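Local coordinates for inorganic polyphosphate/ATP-glucomannokinase (Arthrobacter sp., PDB 1WOQ), which catalyses phosphoryl transfer from inorganic polyphosphate or ATP to glucose and probably also to mannose, at residues Ser194-Ser199 / Leu232-Leu237; Arg204-Val209 / Glu216-Gly221; Ala132-Gly137 / Ala255-Ala260. All coordinates share one frame; numbering follows the deposited sequence.

Contact 1 of 3, residues Ser194-Ser199 / Leu232-Leu237; sequences SWDEYS and LPNLRL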
ATOM      1  N   SER A 194      22.437  -9.126  -6.484  1.00 25.51           N
ATOM      2  CA  SER A 194      21.853 -10.329  -7.057  1.00 26.38           C
ATOM      3  C   SER A 194      20.736 -10.683  -6.082  1.00 25.67           C
ATOM      4  O   SER A 194      20.636 -10.074  -5.015  1.00 25.39           O
ATOM      5  CB  SER A 194      22.884 -11.459  -7.091  1.00 25.93           C
ATOM      6  OG  SER A 194      23.330 -11.771  -5.781  1.00 26.42           O
ATOM      7  N   TRP A 195      19.894 -11.647  -6.433  1.00 25.79           N
ATOM      8  CA  TRP A 195      18.818 -12.039  -5.533  1.00 25.93           C
ATOM      9  C   TRP A 195      19.396 -12.590  -4.230  1.00 26.20           C
ATOM     10  O   TRP A 195      18.830 -12.377  -3.157  1.00 24.39           O
ATOM     11  CB  TRP A 195      17.912 -13.083  -6.193  1.00 26.76           C
ATOM     12  CG  TRP A 195      16.986 -12.505  -7.226  1.00 28.30           C
ATOM     13  CD1 TRP A 195      16.896 -12.866  -8.542  1.00 28.60           C
ATOM     14  CD2 TRP A 195      16.010 -11.471  -7.026  1.00 28.68           C
ATOM     15  NE1 TRP A 195      15.925 -12.123  -9.173  1.00 29.02           N
ATOM     16  CE2 TRP A 195      15.367 -11.259  -8.268  1.00 28.98           C
ATOM     17  CE3 TRP A 195      15.618 -10.705  -5.921  1.00 28.15           C
ATOM     18  CZ2 TRP A 195      14.352 -10.311  -8.433  1.00 28.81           C
ATOM     19  CZ3 TRP A 195      14.607  -9.761  -6.086  1.00 28.88           C
ATOM     20  CH2 TRP A 195      13.986  -9.574  -7.336  1.00 29.53           C
ATOM     21  N   ASP A 196      20.528 -13.286  -4.318  1.00 25.89           N
ATOM     22  CA  ASP A 196      21.152 -13.844  -3.121  1.00 25.99           C
ATOM     23  C   ASP A 196      21.714 -12.759  -2.214  1.00 24.62           C
ATOM     24  O   ASP A 196      21.609 -12.851  -0.989  1.00 23.20           O
ATOM     25  CB  ASP A 196      22.266 -14.829  -3.491  1.00 29.64           C
ATOM     26  CG  ASP A 196      21.742 -16.065  -4.193  1.00 32.10           C
ATOM     27  OD1 ASP A 196      20.644 -16.537  -3.828  1.00 31.97           O
ATOM     28  OD2 ASP A 196      22.435 -16.572  -5.101  1.00 35.83           O
ATOM     29  N   GLU A 197      22.317 -11.732  -2.805  1.00 21.95           N
ATOM     30  CA  GLU A 197      22.867 -10.647  -2.007  1.00 21.55           C
ATOM     31  C   GLU A 197      21.711  -9.891  -1.360  1.00 20.54           C
ATOM     32  O   GLU A 197      21.811  -9.432  -0.219  1.00 19.90           O
ATOM     33  CB  GLU A 197      23.702  -9.711  -2.884  1.00 23.53           C
ATOM     34  CG  GLU A 197      24.927 -10.398  -3.489  1.00 26.82           C
ATOM     35  CD  GLU A 197      25.738  -9.479  -4.382  1.00 29.35           C
ATOM     36  OE1 GLU A 197      25.143  -8.849  -5.278  1.00 25.89           O
ATOM     37  OE2 GLU A 197      26.971  -9.394  -4.193  1.00 31.64           O
ATOM     38  N   TYR A 198      20.608  -9.775  -2.094  1.00 19.31           N
ATOM     39  CA  TYR A 198      19.417  -9.096  -1.588  1.00 18.17           C
ATOM     40  C   TYR A 198      18.858  -9.911  -0.425  1.00 17.79           C
ATOM     41  O   TYR A 198      18.330  -9.354   0.537  1.00 16.51           O
ATOM     42  CB  TYR A 198      18.366  -8.975  -2.700  1.00 18.75           C
ATOM     43  CG  TYR A 198      17.167  -8.112  -2.353  1.00 17.58           C
ATOM     44  CD1 TYR A 198      17.332  -6.830  -1.827  1.00 18.29           C
ATOM     45  CD2 TYR A 198      15.868  -8.565  -2.587  1.00 17.43           C
ATOM     46  CE1 TYR A 198      16.230  -6.016  -1.539  1.00 17.71           C
ATOM     47  CE2 TYR A 198      14.758  -7.761  -2.307  1.00 15.57           C
ATOM     48  CZ  TYR A 198      14.946  -6.491  -1.784  1.00 16.58           C
ATOM     49  OH  TYR A 198      13.855  -5.695  -1.508  1.00 16.59           O
ATOM     50  N   SER A 199      18.983 -11.234  -0.516  1.00 17.80           N
ATOM     51  CA  SER A 199      18.498 -12.122   0.539  1.00 18.99           C
ATOM     52  C   SER A 199      19.221 -11.855   1.853  1.00 17.96           C
ATOM     53  O   SER A 199      18.642 -12.010   2.927  1.00 16.37           O
ATOM     54  CB  SER A 199      18.684 -13.590   0.141  1.00 20.84           C
ATOM     55  OG  SER A 199      17.830 -13.939  -0.931  1.00 24.30           O
ATOM     56  N   LEU A 232      12.932 -15.646  -0.560  1.00 23.79           N
ATOM     57  CA  LEU A 232      12.348 -16.161   0.677  1.00 23.94           C
ATOM     58  C   LEU A 232      12.933 -17.523   1.057  1.00 24.69           C
ATOM     59  O   LEU A 232      13.206 -17.781   2.228  1.00 23.40           O
ATOM     60  CB  LEU A 232      10.823 -16.253   0.567  1.00 24.06           C
ATOM     61  CG  LEU A 232      10.076 -14.923   0.432  1.00 24.01           C
ATOM     62  CD1 LEU A 232       8.577 -15.187   0.522  1.00 25.44           C
ATOM     63  CD2 LEU A 232      10.508 -13.957   1.531  1.00 23.13           C
ATOM     64  N   PRO A 233      13.133 -18.416   0.072  1.00 26.20           N
ATOM     65  CA  PRO A 233      13.695 -19.735   0.385  1.00 27.31           C
ATOM     66  C   PRO A 233      15.062 -19.673   1.082  1.00 27.22           C
ATOM     67  O   PRO A 233      15.435 -20.595   1.804  1.00 26.94           O
ATOM     68  CB  PRO A 233      13.775 -20.403  -0.984  1.00 27.63           C
ATOM     69  CG  PRO A 233      12.594 -19.827  -1.697  1.00 28.41           C
ATOM     70  CD  PRO A 233      12.680 -18.362  -1.331  1.00 27.25           C
ATOM     71  N   ASN A 234      15.801 -18.588   0.867  1.00 27.11           N
ATOM     72  CA  ASN A 234      17.122 -18.427   1.478  1.00 26.68           C
ATOM     73  C   ASN A 234      17.079 -17.932   2.919  1.00 25.84           C
ATOM     74  O   ASN A 234      18.065 -18.045   3.650  1.00 25.35           O
ATOM     75  CB  ASN A 234      17.978 -17.450   0.669  1.00 28.84           C
ATOM     76  CG  ASN A 234      18.290 -17.954  -0.719  1.00 32.47           C
ATOM     77  OD1 ASN A 234      18.670 -19.110  -0.902  1.00 33.17           O
ATOM     78  ND2 ASN A 234      18.145 -17.080  -1.711  1.00 35.32           N
ATOM     79  N   LEU A 235      15.947 -17.374   3.330  1.00 24.22           N
ATOM     80  CA  LEU A 235      15.830 -16.845   4.680  1.00 22.92           C
ATOM     81  C   LEU A 235      15.705 -17.923   5.748  1.00 23.26           C
ATOM     82  O   LEU A 235      15.213 -19.023   5.492  1.00 24.36           O
ATOM     83  CB  LEU A 235      14.636 -15.887   4.764  1.00 20.43           C
ATOM     84  CG  LEU A 235      14.646 -14.743   3.745  1.00 18.71           C
ATOM     85  CD1 LEU A 235      13.435 -13.839   3.978  1.00 17.73           C
ATOM     86  CD2 LEU A 235      15.934 -13.946   3.872  1.00 19.16           C
ATOM     87  N   ARG A 236      16.173 -17.594   6.945  1.00 23.23           N
ATOM     88  CA  ARG A 236      16.115 -18.499   8.085  1.00 24.68           C
ATOM     89  C   ARG A 236      15.508 -17.713   9.237  1.00 24.09           C
ATOM     90  O   ARG A 236      16.221 -17.118  10.047  1.00 23.19           O
ATOM     91  CB  ARG A 236      17.520 -18.987   8.442  1.00 26.04           C
ATOM     92  CG  ARG A 236      18.148 -19.881   7.376  1.00 31.07           C
ATOM     93  CD  ARG A 236      17.408 -21.211   7.266  1.00 33.94           C
ATOM     94  NE  ARG A 236      17.956 -22.079   6.225  1.00 37.70           N
ATOM     95  CZ  ARG A 236      17.743 -21.922   4.923  1.00 38.95           C
ATOM     96  NH1 ARG A 236      16.985 -20.927   4.482  1.00 40.09           N
ATOM     97  NH2 ARG A 236      18.286 -22.764   4.055  1.00 40.01           N
ATOM     98  N   LEU A 237      14.181 -17.709   9.295  1.00 24.49           N
ATOM     99  CA  LEU A 237      13.457 -16.975  10.322  1.00 23.86           C
ATOM    100  C   LEU A 237      12.623 -17.892  11.200  1.00 25.68           C
ATOM    101  O   LEU A 237      12.300 -19.016  10.818  1.00 26.16           O
ATOM    102  CB  LEU A 237      12.533 -15.952   9.662  1.00 22.33           C
ATOM    103  CG  LEU A 237      13.176 -14.981   8.674  1.00 21.18           C
ATOM    104  CD1 LEU A 237      12.091 -14.224   7.922  1.00 20.29           C
ATOM    105  CD2 LEU A 237      14.096 -14.029   9.418  1.00 21.29           C
TER

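Contact 2 of 3, residues Arg204-Val209 / Glu216-Gly221; sequences RYFSHV and ELFIVG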
ATOM      1  N   ARG A 204      18.550  -9.830   7.341  1.00 14.69           N
ATOM      2  CA  ARG A 204      18.844  -8.867   8.395  1.00 14.73           C
ATOM      3  C   ARG A 204      17.598  -8.083   8.781  1.00 13.96           C
ATOM      4  O   ARG A 204      17.292  -7.938   9.968  1.00 13.91           O
ATOM      5  CB  ARG A 204      19.930  -7.887   7.939  1.00 16.26           C
ATOM      6  CG  ARG A 204      20.342  -6.876   9.007  1.00 21.15           C
ATOM      7  CD  ARG A 204      20.943  -7.585  10.213  1.00 26.85           C
ATOM      8  NE  ARG A 204      20.181  -7.366  11.439  1.00 32.23           N
ATOM      9  CZ  ARG A 204      20.269  -6.278  12.199  1.00 31.75           C
ATOM     10  NH1 ARG A 204      21.094  -5.294  11.870  1.00 32.70           N
ATOM     11  NH2 ARG A 204      19.530  -6.176  13.294  1.00 31.72           N
ATOM     12  N   TYR A 205      16.884  -7.576   7.781  1.00 13.42           N
ATOM     13  CA  TYR A 205      15.675  -6.789   8.031  1.00 14.06           C
ATOM     14  C   TYR A 205      14.590  -7.586   8.748  1.00 14.68           C
ATOM     15  O   TYR A 205      14.103  -7.177   9.807  1.00 13.88           O
ATOM     16  CB  TYR A 205      15.104  -6.243   6.716  1.00 14.79           C
ATOM     17  CG  TYR A 205      13.880  -5.371   6.915  1.00 14.65           C
ATOM     18  CD1 TYR A 205      14.008  -4.033   7.293  1.00 14.65           C
ATOM     19  CD2 TYR A 205      12.594  -5.894   6.775  1.00 14.78           C
ATOM     20  CE1 TYR A 205      12.881  -3.236   7.530  1.00 14.46           C
ATOM     21  CE2 TYR A 205      11.466  -5.109   7.011  1.00 14.72           C
ATOM     22  CZ  TYR A 205      11.616  -3.782   7.389  1.00 14.12           C
ATOM     23  OH  TYR A 205      10.502  -3.008   7.644  1.00 13.28           O
ATOM     24  N   PHE A 206      14.207  -8.726   8.180  1.00 14.23           N
ATOM     25  CA  PHE A 206      13.160  -9.530   8.791  1.00 15.11           C
ATOM     26  C   PHE A 206      13.529 -10.118  10.145  1.00 16.09           C
ATOM     27  O   PHE A 206      12.675 -10.206  11.026  1.00 14.62           O
ATOM     28  CB  PHE A 206      12.694 -10.633   7.836  1.00 15.01           C
ATOM     29  CG  PHE A 206      11.847 -10.124   6.707  1.00 14.74           C
ATOM     30  CD1 PHE A 206      12.399  -9.890   5.454  1.00 16.57           C
ATOM     31  CD2 PHE A 206      10.499  -9.837   6.910  1.00 15.07           C
ATOM     32  CE1 PHE A 206      11.621  -9.376   4.416  1.00 15.54           C
ATOM     33  CE2 PHE A 206       9.712  -9.324   5.882  1.00 15.73           C
ATOM     34  CZ  PHE A 206      10.277  -9.093   4.631  1.00 14.64           C
ATOM     35  N   SER A 207      14.786 -10.510  10.331  1.00 14.67           N
ATOM     36  CA  SER A 207      15.178 -11.056  11.627  1.00 15.44           C
ATOM     37  C   SER A 207      15.146  -9.940  12.673  1.00 14.78           C
ATOM     38  O   SER A 207      14.816 -10.175  13.834  1.00 14.20           O
ATOM     39  CB  SER A 207      16.572 -11.704  11.557  1.00 16.43           C
ATOM     40  OG  SER A 207      17.577 -10.760  11.263  1.00 19.47           O
ATOM     41  N   HIS A 208      15.476  -8.718  12.265  1.00 15.23           N
ATOM     42  CA  HIS A 208      15.443  -7.597  13.199  1.00 14.46           C
ATOM     43  C   HIS A 208      13.998  -7.295  13.588  1.00 14.29           C
ATOM     44  O   HIS A 208      13.685  -7.151  14.769  1.00 14.04           O
ATOM     45  CB  HIS A 208      16.067  -6.343  12.581  1.00 15.29           C
ATOM     46  CG  HIS A 208      16.039  -5.152  13.490  1.00 14.37           C
ATOM     47  ND1 HIS A 208      15.435  -3.963  13.145  1.00 18.37           N
ATOM     48  CD2 HIS A 208      16.535  -4.974  14.737  1.00 13.79           C
ATOM     49  CE1 HIS A 208      15.560  -3.102  14.140  1.00 15.91           C
ATOM     50  NE2 HIS A 208      16.223  -3.691  15.118  1.00 18.82           N
ATOM     51  N   VAL A 209      13.119  -7.208  12.595  1.00 12.44           N
ATOM     52  CA  VAL A 209      11.710  -6.916  12.850  1.00 13.38           C
ATOM     53  C   VAL A 209      11.073  -8.055  13.653  1.00 13.01           C
ATOM     54  O   VAL A 209      10.187  -7.837  14.480  1.00 13.13           O
ATOM     55  CB  VAL A 209      10.949  -6.707  11.520  1.00 12.94           C
ATOM     56  CG1 VAL A 209       9.459  -6.509  11.783  1.00 13.78           C
ATOM     57  CG2 VAL A 209      11.517  -5.483  10.793  1.00 13.31           C
ATOM     58  N   GLU A 216       3.227 -13.369  14.240  1.00 13.49           N
ATOM     59  CA  GLU A 216       2.697 -14.696  13.957  1.00 15.45           C
ATOM     60  C   GLU A 216       2.977 -15.015  12.491  1.00 15.04           C
ATOM     61  O   GLU A 216       3.108 -16.179  12.108  1.00 15.04           O
ATOM     62  CB  GLU A 216       1.183 -14.720  14.181  1.00 17.54           C
ATOM     63  CG  GLU A 216       0.735 -14.385  15.594  1.00 21.52           C
ATOM     64  CD  GLU A 216       1.309 -15.332  16.626  1.00 25.98           C
ATOM     65  OE1 GLU A 216       1.304 -16.557  16.373  1.00 26.59           O
ATOM     66  OE2 GLU A 216       1.758 -14.853  17.689  1.00 28.21           O
ATOM     67  N   LEU A 217       3.079 -13.968  11.678  1.00 14.01           N
ATOM     68  CA  LEU A 217       3.291 -14.138  10.246  1.00 12.75           C
ATOM     69  C   LEU A 217       3.809 -12.876   9.569  1.00 12.87           C
ATOM     70  O   LEU A 217       3.487 -11.763   9.975  1.00 13.75           O
ATOM     71  CB  LEU A 217       1.964 -14.529   9.581  1.00 14.02           C
ATOM     72  CG  LEU A 217       1.894 -14.683   8.058  1.00 14.48           C
ATOM     73  CD1 LEU A 217       2.643 -15.940   7.650  1.00 14.37           C
ATOM     74  CD2 LEU A 217       0.434 -14.766   7.603  1.00 15.12           C
ATOM     75  N   PHE A 218       4.620 -13.075   8.536  1.00 13.61           N
ATOM     76  CA  PHE A 218       5.153 -11.984   7.724  1.00 12.70           C
ATOM     77  C   PHE A 218       4.516 -12.209   6.358  1.00 14.03           C
ATOM     78  O   PHE A 218       4.493 -13.337   5.873  1.00 15.11           O
ATOM     79  CB  PHE A 218       6.672 -12.104   7.541  1.00 13.44           C
ATOM     80  CG  PHE A 218       7.486 -11.439   8.613  1.00 12.51           C
ATOM     81  CD1 PHE A 218       8.508 -12.141   9.252  1.00 14.91           C
ATOM     82  CD2 PHE A 218       7.294 -10.098   8.934  1.00 14.40           C
ATOM     83  CE1 PHE A 218       9.329 -11.519  10.192  1.00 15.51           C
ATOM     84  CE2 PHE A 218       8.112  -9.466   9.872  1.00 14.43           C
ATOM     85  CZ  PHE A 218       9.132 -10.180  10.501  1.00 16.08           C
ATOM     86  N   ILE A 219       3.991 -11.154   5.749  1.00 14.11           N
ATOM     87  CA  ILE A 219       3.410 -11.264   4.415  1.00 13.02           C
ATOM     88  C   ILE A 219       4.182 -10.253   3.578  1.00 14.66           C
ATOM     89  O   ILE A 219       4.228  -9.075   3.917  1.00 14.17           O
ATOM     90  CB  ILE A 219       1.915 -10.901   4.401  1.00 14.20           C
ATOM     91  CG1 ILE A 219       1.126 -11.894   5.259  1.00 12.56           C
ATOM     92  CG2 ILE A 219       1.396 -10.917   2.967  1.00 14.24           C
ATOM     93  CD1 ILE A 219      -0.330 -11.512   5.460  1.00 16.28           C
ATOM     94  N   VAL A 220       4.802 -10.714   2.499  1.00 14.23           N
ATOM     95  CA  VAL A 220       5.585  -9.822   1.660  1.00 16.28           C
ATOM     96  C   VAL A 220       4.817  -9.343   0.440  1.00 17.49           C
ATOM     97  O   VAL A 220       4.408 -10.139  -0.407  1.00 17.92           O
ATOM     98  CB  VAL A 220       6.893 -10.501   1.203  1.00 16.02           C
ATOM     99  CG1 VAL A 220       7.723  -9.523   0.378  1.00 16.58           C
ATOM    100  CG2 VAL A 220       7.682 -10.978   2.424  1.00 18.24           C
ATOM    101  N   GLY A 221       4.629  -8.027   0.366  1.00 17.33           N
ATOM    102  CA  GLY A 221       3.921  -7.430  -0.748  1.00 18.36           C
ATOM    103  C   GLY A 221       4.842  -6.596  -1.619  1.00 18.93           C
ATOM    104  O   GLY A 221       6.065  -6.690  -1.516  1.00 17.60           O
TER

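Contact 3 of 3, residues Ala132-Gly137 / Ala255-Ala260; sequences ARYGAG and AAIEIA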
ATOM      1  N   ALA A 132      -5.508  -8.876   5.226  1.00 16.16           N
ATOM      2  CA  ALA A 132      -6.159  -9.338   6.446  1.00 17.82           C
ATOM      3  C   ALA A 132      -7.566  -9.869   6.181  1.00 19.05           C
ATOM      4  O   ALA A 132      -7.996 -10.865   6.777  1.00 20.89           O
ATOM      5  CB  ALA A 132      -6.220  -8.199   7.462  1.00 16.92           C
ATOM      6  N   ARG A 133      -8.273  -9.207   5.273  1.00 17.98           N
ATOM      7  CA  ARG A 133      -9.649  -9.571   4.946  1.00 20.42           C
ATOM      8  C   ARG A 133      -9.827 -10.592   3.828  1.00 19.83           C
ATOM      9  O   ARG A 133     -10.672 -11.486   3.935  1.00 21.23           O
ATOM     10  CB  ARG A 133     -10.434  -8.298   4.606  1.00 24.34           C
ATOM     11  CG  ARG A 133     -11.773  -8.524   3.915  1.00 31.47           C
ATOM     12  CD  ARG A 133     -12.779  -9.241   4.798  1.00 37.13           C
ATOM     13  NE  ARG A 133     -14.017  -9.506   4.068  1.00 40.82           N
ATOM     14  CZ  ARG A 133     -15.101 -10.056   4.602  1.00 43.18           C
ATOM     15  NH1 ARG A 133     -16.177 -10.257   3.854  1.00 45.27           N
ATOM     16  NH2 ARG A 133     -15.112 -10.404   5.882  1.00 44.70           N
ATOM     17  N   TYR A 134      -9.032 -10.469   2.769  1.00 18.02           N
ATOM     18  CA  TYR A 134      -9.151 -11.357   1.615  1.00 18.69           C
ATOM     19  C   TYR A 134      -7.897 -12.142   1.259  1.00 18.61           C
ATOM     20  O   TYR A 134      -7.935 -12.981   0.356  1.00 19.89           O
ATOM     21  CB  TYR A 134      -9.535 -10.542   0.377  1.00 18.76           C
ATOM     22  CG  TYR A 134     -10.712  -9.619   0.561  1.00 20.68           C
ATOM     23  CD1 TYR A 134     -12.009 -10.123   0.659  1.00 21.48           C
ATOM     24  CD2 TYR A 134     -10.534  -8.234   0.611  1.00 20.24           C
ATOM     25  CE1 TYR A 134     -13.102  -9.269   0.799  1.00 22.75           C
ATOM     26  CE2 TYR A 134     -11.617  -7.375   0.750  1.00 22.61           C
ATOM     27  CZ  TYR A 134     -12.899  -7.899   0.842  1.00 22.64           C
ATOM     28  OH  TYR A 134     -13.976  -7.051   0.969  1.00 25.28           O
ATOM     29  N   GLY A 135      -6.791 -11.874   1.946  1.00 18.09           N
ATOM     30  CA  GLY A 135      -5.551 -12.547   1.607  1.00 16.59           C
ATOM     31  C   GLY A 135      -4.896 -13.468   2.619  1.00 17.71           C
ATOM     32  O   GLY A 135      -5.564 -14.180   3.365  1.00 15.54           O
ATOM     33  N   ALA A 136      -3.567 -13.438   2.631  1.00 17.99           N
ATOM     34  CA  ALA A 136      -2.761 -14.287   3.503  1.00 20.33           C
ATOM     35  C   ALA A 136      -2.916 -14.057   5.004  1.00 20.01           C
ATOM     36  O   ALA A 136      -2.399 -14.838   5.808  1.00 21.56           O
ATOM     37  CB  ALA A 136      -1.290 -14.164   3.105  1.00 19.56           C
ATOM     38  N   GLY A 137      -3.619 -12.998   5.390  1.00 19.02           N
ATOM     39  CA  GLY A 137      -3.804 -12.730   6.806  1.00 17.68           C
ATOM     40  C   GLY A 137      -5.140 -13.189   7.366  1.00 18.24           C
ATOM     41  O   GLY A 137      -5.350 -13.191   8.581  1.00 18.53           O
ATOM     42  N   ALA A 255      -8.165   0.360  -0.042  1.00 14.20           N
ATOM     43  CA  ALA A 255      -8.722   1.705   0.047  1.00 14.41           C
ATOM     44  C   ALA A 255     -10.243   1.636   0.158  1.00 15.03           C
ATOM     45  O   ALA A 255     -10.854   2.411   0.891  1.00 14.59           O
ATOM     46  CB  ALA A 255      -8.322   2.522  -1.179  1.00 14.48           C
ATOM     47  N   ALA A 256     -10.843   0.701  -0.572  1.00 16.08           N
ATOM     48  CA  ALA A 256     -12.293   0.528  -0.546  1.00 17.44           C
ATOM     49  C   ALA A 256     -12.711  -0.010   0.821  1.00 17.66           C
ATOM     50  O   ALA A 256     -13.702   0.439   1.401  1.00 17.65           O
ATOM     51  CB  ALA A 256     -12.727  -0.431  -1.647  1.00 18.16           C
ATOM     52  N   ILE A 257     -11.950  -0.974   1.331  1.00 18.20           N
ATOM     53  CA  ILE A 257     -12.238  -1.547   2.643  1.00 16.94           C
ATOM     54  C   ILE A 257     -12.302  -0.441   3.691  1.00 17.94           C
ATOM     55  O   ILE A 257     -13.230  -0.395   4.491  1.00 18.57           O
ATOM     56  CB  ILE A 257     -11.141  -2.555   3.082  1.00 16.58           C
ATOM     57  CG1 ILE A 257     -11.229  -3.827   2.237  1.00 16.92           C
ATOM     58  CG2 ILE A 257     -11.293  -2.880   4.571  1.00 17.16           C
ATOM     59  CD1 ILE A 257     -10.130  -4.831   2.530  1.00 15.44           C
ATOM     60  N   GLU A 258     -11.307   0.446   3.682  1.00 18.38           N
ATOM     61  CA  GLU A 258     -11.256   1.538   4.646  1.00 21.46           C
ATOM     62  C   GLU A 258     -12.525   2.386   4.602  1.00 22.46           C
ATOM     63  O   GLU A 258     -13.056   2.758   5.647  1.00 22.68           O
ATOM     64  CB  GLU A 258     -10.021   2.416   4.402  1.00 22.48           C
ATOM     65  CG  GLU A 258      -9.780   3.479   5.481  1.00 25.72           C
ATOM     66  CD  GLU A 258      -9.578   2.889   6.870  1.00 25.55           C
ATOM     67  OE1 GLU A 258      -9.510   1.649   6.998  1.00 29.51           O
ATOM     68  OE2 GLU A 258      -9.479   3.668   7.842  1.00 31.19           O
ATOM     69  N   ILE A 259     -13.008   2.702   3.403  1.00 24.82           N
ATOM     70  CA  ILE A 259     -14.235   3.491   3.278  1.00 26.65           C
ATOM     71  C   ILE A 259     -15.357   2.785   4.027  1.00 28.35           C
ATOM     72  O   ILE A 259     -16.049   3.387   4.850  1.00 29.33           O
ATOM     73  CB  ILE A 259     -14.702   3.626   1.815  1.00 27.65           C
ATOM     74  CG1 ILE A 259     -13.725   4.482   1.019  1.00 28.99           C
ATOM     75  CG2 ILE A 259     -16.107   4.237   1.773  1.00 28.46           C
ATOM     76  CD1 ILE A 259     -14.137   4.650  -0.420  1.00 32.77           C
ATOM     77  N   ALA A 260     -15.528   1.503   3.720  1.00 28.01           N
ATOM     78  CA  ALA A 260     -16.561   0.681   4.334  1.00 30.29           C
ATOM     79  C   ALA A 260     -16.455   0.666   5.853  1.00 31.98           C
ATOM     80  O   ALA A 260     -17.451   0.850   6.552  1.00 32.60           O
ATOM     81  CB  ALA A 260     -16.479  -0.741   3.790  1.00 28.58           C
TER

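Contact 1 of 3, residues Ser194-Ser199 / Leu232-Leu237
S199 OG is gripped from two sides. N234 ND2 donates to it over 3.3 Å, with a nearly straight N-H...O angle of 162°. The hydroxyl lies close to the amide plane of N234. S199 OG in turn donates to W195 O at 2.9 Å, one turn back in its own helix. That carbonyl also receives S199 N, and the two donors reach it from opposite faces of its plane. The hydroxyl therefore relays the N234 amide to the helix backbone. With chi1 at -68°, OG sits beside the S199 backbone N, where it can reach back to W195. D196 OD1 also lies 3.3 Å from N234 ND2, and the two side chains cross at about a right angle. L235 adds an apolar touch: its CD2 lies 3.5 Å from S199 O. S194 and E197 close the helix start with a capping box: E197 N bonds S194 OG, and S194 N bonds E197 OE1. The contact thus ties the first turn of helix 195-213 to a 3-10 turn at 232-234. This turn lies in the loop between strands 217-221 and 241-243, where L232 packs on I241 and P243 of the latter strand.

Contact 2 of 3, residues Arg204-Val209 / Glu216-Gly221
F206 and F218 join helix 195-213 to strand 217-221, a helix-on-sheet layer of the actin-like ATPase fold to which the ROK family belongs. Segment 204-209 runs roughly antiparallel to 217-221, at 145°, and their axes come within 11.1 Å. All four side chains that touch are buried.

The aromatic interaction is an edge-to-face (T-shaped) pair. The edge of F206 points at the face of F218, with ring planes at 79° and centroids 4.9 Å apart. F206 CD2 stands over the centre of the F218 ring. The two phenyl side chains pass alongside, each heading toward the other's backbone.

The aliphatic contacts flank this pair. V209 CG1 meets the rim of F218 in the plane of that ring, 3.8 Å from F218 CE2. CG1 is placed there by its anti position relative to the V209 backbone N (chi1 176°). V220 CG2 approaches F206 CZ at 3.9 Å, further along the strand. I241 of the adjoining strand 241-243 touches F206, F218 and V220, and I147 and L145 of strand 143-149 pack against F206 and V209, respectively. The helix thus covers neighbouring strands of one sheet.

Backbone also takes part in the packing. F206 O lies against the far end of the F218 ring, 3.6 Å from F218 CZ and 3.7 Å from F218 CE1.

Contact 3 of 3, residues Ala132-Gly137 / Ala255-Ala260
I257 reaches from helix 250-262 to Y134 and R133 at the end of helix 123-134. Its CB carries two branches, and the CG1 branch makes the contact. CG1 comes first, 3.9 Å from Y134 CE2. CD1 follows at the tip. It lies 3.4 Å from Y134 CE2, a tight fit for two carbons, and 3.9 Å from Y134 CD2. The same methyl is 4.1 Å from R133 CB, so it touches both the CE2 side of the tyrosine and the base of the arginine. The extended end of I257 (chi2 176°) carries CD1 this far out.

CD1 meets the tyrosine ring obliquely. R133 lies over the ring itself: its CG is 3.2 Å above the plane of Y134, over the centre. R133 CG and I257 CD1 are on the same side of that plane. The ring is thus met by carbon of the preceding residue, R133, and of I257. R133 bends at chi2 (65°), and its guanidinium turns off from I257. The hydroxyl of Y134 hydrogen-bonds to L31 O, which helps fix the ring.

L31 follows strand 23-30 and also touches I257 and A260, so the two helices and this strand end meet at one place. L129, one helical turn before R133, adds a second point of packing on I257. Helix 123-134 starts at glucose-pocket residues D123 and A124. This contact joins its opposite end to helix 250-262.

The contacts nest along the chain: 204-209/216-221 lies inside the loop closed by contact 1, and both lie inside the loop closed by contact 3. Contacts 1 and 2 share helix 195-213 and have centres 12 Å apart. L237 bridges them, with CD1 3.6 Å from F206 CB. Contact 3 is about 20 Å from contact 2 and 29 Å from contact 1, centre to centre. It does not touch contact 1, but L217 and I219 of strand 217-221 pack on A136 and G137. Contact 2 lays helix 195-213 on the sheet that holds 217-221, and contact 1 fastens the helix start to the loop before strand 241-243. Contact 3 draws the C-terminal helix 250-262 back to helix 123-134.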